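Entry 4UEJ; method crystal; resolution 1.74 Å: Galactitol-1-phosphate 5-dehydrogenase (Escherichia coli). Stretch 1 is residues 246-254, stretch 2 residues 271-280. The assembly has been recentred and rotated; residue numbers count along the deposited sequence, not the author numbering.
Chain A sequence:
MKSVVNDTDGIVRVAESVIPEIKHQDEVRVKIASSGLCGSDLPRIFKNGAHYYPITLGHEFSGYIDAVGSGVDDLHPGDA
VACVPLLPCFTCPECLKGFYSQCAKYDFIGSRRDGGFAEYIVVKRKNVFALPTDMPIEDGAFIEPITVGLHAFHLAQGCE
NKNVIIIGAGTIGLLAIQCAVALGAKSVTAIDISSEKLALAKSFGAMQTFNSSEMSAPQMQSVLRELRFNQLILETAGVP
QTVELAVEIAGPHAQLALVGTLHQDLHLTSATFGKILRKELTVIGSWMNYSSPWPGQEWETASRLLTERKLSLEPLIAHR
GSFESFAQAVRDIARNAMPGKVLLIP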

# COMPACT_ATOMS: atom_id res chain seq x y z
N ALA A 246 -10.76 -6.00 2.83
CA ALA A 246 -10.26 -4.76 3.39
C ALA A 246 -10.30 -3.65 2.33
O ALA A 246 -10.72 -2.53 2.59
CB ALA A 246 -8.84 -4.96 3.91
N VAL A 247 -9.90 -3.99 1.11
CA VAL A 247 -9.92 -3.01 0.03
C VAL A 247 -11.35 -2.64 -0.32
O VAL A 247 -11.66 -1.46 -0.53
CB VAL A 247 -9.19 -3.54 -1.22
CG1 VAL A 247 -9.40 -2.58 -2.40
CG2 VAL A 247 -7.71 -3.71 -0.91
N GLU A 248 -12.23 -3.63 -0.36
CA GLU A 248 -13.62 -3.38 -0.73
C GLU A 248 -14.37 -2.52 0.29
O GLU A 248 -15.23 -1.72 -0.09
CB GLU A 248 -14.36 -4.70 -0.96
CG GLU A 248 -13.92 -5.41 -2.24
CD GLU A 248 -14.33 -4.64 -3.50
OE1 GLU A 248 -15.33 -3.89 -3.44
OE2 GLU A 248 -13.66 -4.79 -4.54
N ILE A 249 -14.07 -2.67 1.57
CA ILE A 249 -14.83 -1.92 2.56
C ILE A 249 -14.21 -0.59 2.89
O ILE A 249 -14.87 0.27 3.48
CB ILE A 249 -15.03 -2.71 3.88
CG1 ILE A 249 -13.70 -2.87 4.62
CG2 ILE A 249 -15.69 -4.05 3.58
CD1 ILE A 249 -13.85 -3.54 5.97
N ALA A 250 -12.95 -0.40 2.50
CA ALA A 250 -12.20 0.77 2.96
C ALA A 250 -12.87 2.08 2.58
O ALA A 250 -13.46 2.21 1.51
CB ALA A 250 -10.78 0.73 2.40
N GLY A 251 -12.76 3.06 3.47
CA GLY A 251 -13.28 4.39 3.20
C GLY A 251 -12.21 5.22 2.51
O GLY A 251 -11.11 4.74 2.21
N PRO A 252 -12.53 6.48 2.24
CA PRO A 252 -11.59 7.34 1.50
C PRO A 252 -10.28 7.56 2.27
O PRO A 252 -10.29 7.84 3.47
CB PRO A 252 -12.37 8.66 1.33
CG PRO A 252 -13.51 8.58 2.29
CD PRO A 252 -13.82 7.14 2.49
N HIS A 253 -9.18 7.39 1.55
CA HIS A 253 -7.82 7.51 2.09
C HIS A 253 -7.56 6.66 3.33
O HIS A 253 -6.72 7.03 4.15
CB HIS A 253 -7.52 8.98 2.41
CG HIS A 253 -7.44 9.85 1.20
ND1 HIS A 253 -6.27 10.46 0.80
CD2 HIS A 253 -8.38 10.21 0.29
CE1 HIS A 253 -6.49 11.16 -0.29
NE2 HIS A 253 -7.76 11.03 -0.62
N ALA A 254 -8.24 5.52 3.45
CA ALA A 254 -7.99 4.63 4.57
C ALA A 254 -6.56 4.15 4.54
O ALA A 254 -5.94 4.07 3.47
CB ALA A 254 -8.95 3.42 4.56
N ALA A 271 -11.37 -4.24 -10.83
CA ALA A 271 -12.26 -3.38 -10.06
C ALA A 271 -11.71 -3.17 -8.65
O ALA A 271 -11.58 -2.03 -8.20
CB ALA A 271 -13.66 -3.98 -10.00
N THR A 272 -11.37 -4.27 -7.97
CA THR A 272 -10.85 -4.17 -6.61
C THR A 272 -9.51 -3.46 -6.60
O THR A 272 -9.27 -2.60 -5.76
CB THR A 272 -10.70 -5.56 -5.95
OG1 THR A 272 -11.96 -6.23 -5.92
CG2 THR A 272 -10.15 -5.43 -4.53
N PHE A 273 -8.63 -3.82 -7.53
CA PHE A 273 -7.35 -3.13 -7.62
C PHE A 273 -7.57 -1.64 -7.82
O PHE A 273 -6.93 -0.81 -7.19
CB PHE A 273 -6.48 -3.69 -8.75
CG PHE A 273 -5.21 -2.92 -8.96
CD1 PHE A 273 -4.08 -3.21 -8.21
CD2 PHE A 273 -5.14 -1.88 -9.89
CE1 PHE A 273 -2.90 -2.50 -8.40
CE2 PHE A 273 -3.97 -1.17 -10.07
CZ PHE A 273 -2.86 -1.48 -9.32
N GLY A 274 -8.50 -1.32 -8.71
CA GLY A 274 -8.85 0.06 -9.02
C GLY A 274 -9.28 0.86 -7.81
O GLY A 274 -9.05 2.07 -7.74
N LYS A 275 -9.91 0.20 -6.84
CA LYS A 275 -10.35 0.88 -5.63
C LYS A 275 -9.17 1.32 -4.78
O LYS A 275 -9.26 2.31 -4.06
CB LYS A 275 -11.28 -0.01 -4.81
CG LYS A 275 -12.63 -0.21 -5.47
CD LYS A 275 -13.61 -0.97 -4.58
CE LYS A 275 -14.98 -1.03 -5.26
NZ LYS A 275 -16.06 -1.60 -4.37
N ILE A 276 -8.06 0.59 -4.85
CA ILE A 276 -6.88 1.05 -4.12
C ILE A 276 -6.50 2.44 -4.63
O ILE A 276 -6.19 3.33 -3.84
CB ILE A 276 -5.68 0.10 -4.28
CG1 ILE A 276 -6.03 -1.28 -3.74
CG2 ILE A 276 -4.44 0.69 -3.62
CD1 ILE A 276 -4.99 -2.32 -4.06
N LEU A 277 -6.53 2.61 -5.95
CA LEU A 277 -6.26 3.91 -6.56
C LEU A 277 -7.38 4.90 -6.28
O LEU A 277 -7.14 5.99 -5.77
CB LEU A 277 -6.06 3.78 -8.07
CG LEU A 277 -4.67 3.28 -8.48
CD1 LEU A 277 -4.50 1.81 -8.16
CD2 LEU A 277 -4.43 3.54 -9.97
N ARG A 278 -8.61 4.52 -6.62
CA ARG A 278 -9.73 5.45 -6.53
C ARG A 278 -9.99 5.98 -5.13
O ARG A 278 -10.36 7.14 -4.96
CB ARG A 278 -10.99 4.80 -7.09
CG ARG A 278 -10.99 4.71 -8.61
CD ARG A 278 -12.27 4.06 -9.08
NE ARG A 278 -12.55 4.35 -10.48
CZ ARG A 278 -12.04 3.65 -11.49
NH1 ARG A 278 -11.24 2.63 -11.23
NH2 ARG A 278 -12.34 3.97 -12.74
N LYS A 279 -9.82 5.12 -4.12
CA LYS A 279 -9.97 5.54 -2.74
C LYS A 279 -8.71 6.18 -2.20
O LYS A 279 -8.69 6.70 -1.09
CB LYS A 279 -10.36 4.36 -1.84
CG LYS A 279 -11.63 3.65 -2.28
CD LYS A 279 -11.89 2.44 -1.38
CE LYS A 279 -13.15 1.71 -1.81
NZ LYS A 279 -13.53 0.66 -0.82
N GLU A 280 -7.65 6.15 -3.00
CA GLU A 280 -6.32 6.61 -2.58
C GLU A 280 -5.94 6.00 -1.23
O GLU A 280 -5.56 6.70 -0.29
CB GLU A 280 -6.27 8.14 -2.56
CG GLU A 280 -6.24 8.68 -4.00
CD GLU A 280 -5.96 10.18 -4.11
OE1 GLU A 280 -6.36 10.97 -3.23
OE2 GLU A 280 -5.32 10.58 -5.10
O HOH W 1 -4.37 7.01 2.54

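The strongest polar link in this contact is the salt bridge between Glu 248 and Lys 275, with OE1 of Glu 248 2.6 Å from NZ of Lys 275. The other carboxylate oxygen is used as well: OG1 of Thr 272 donates a hydrogen bond to OE2 of Glu 248, also at 2.6 Å. The CA-to-CB bond of Glu 248 points away from the second stretch, but with chi1 and chi2 both m the chain folds back and brings its carboxylate to the two partners. Lys 275 starts toward the first stretch and, nearly extended beyond its m chi1, carries its ammonium to the glutamate. Thr 272 and Lys 275 lie three residues apart, about one helical turn, so one carboxylate can engage both.

Lys 279 meets the end of the first helix. Its NZ donates to O of Val 247 at 2.8 Å and to O of Ala 250 at 2.8 Å, with a weak bond to O of Glu 248 at 3.0 Å. The oxygens of Val 247 and Glu 248 belong to the last helical turn, and that of Ala 250 comes just after it; within the stretch, O of Val 247 receives only a weak backbone bond, from N of Ala 250 at 3.5 Å. An ammonium group, with three protons and a positive charge, suits such a cluster of oxygens; the long aliphatic chain, t from chi2 to chi4, lets it reach them. Lys 279 has the largest area covered by the opposing stretch, 104 Å².

The backbones themselves join where N of His 253 donates to O of Lys 279 at 2.8 Å, with an N-H...acceptor angle of 155°. His 253 lies within the type II turn from Gly 251 to Ala 254, while Glu 280, with positive phi, closes a Schellman motif. Where these two bends meet, the CA atoms of His 253 and Glu 280 are 5.0 Å apart, and CA of His 253 makes a CA-H...O contact of 3.4 Å with O of Glu 280. Water 1 lies 2.8 Å from O of His 253 and 3.1 Å from O of Glu 280, within hydrogen-bonding reach of both.

Packing completes the contact. His 253 offers a flat ring face to CB of Glu 280, which sits 3.9 Å from the ring centroid and 15° off the normal in a CH-pi contact. Val 247, buried and directed toward the second helix, places CG1 3.6 Å from CG2 of Thr 272 and 3.9 Å from CG1 of Ile 276. Threonine thus supplies both a hydroxyl for Glu 248 and a methyl for Val 247. With CA of Val 247 only 6.6 Å from CA of Ile 276, a compact branched side chain is enough to make these contacts.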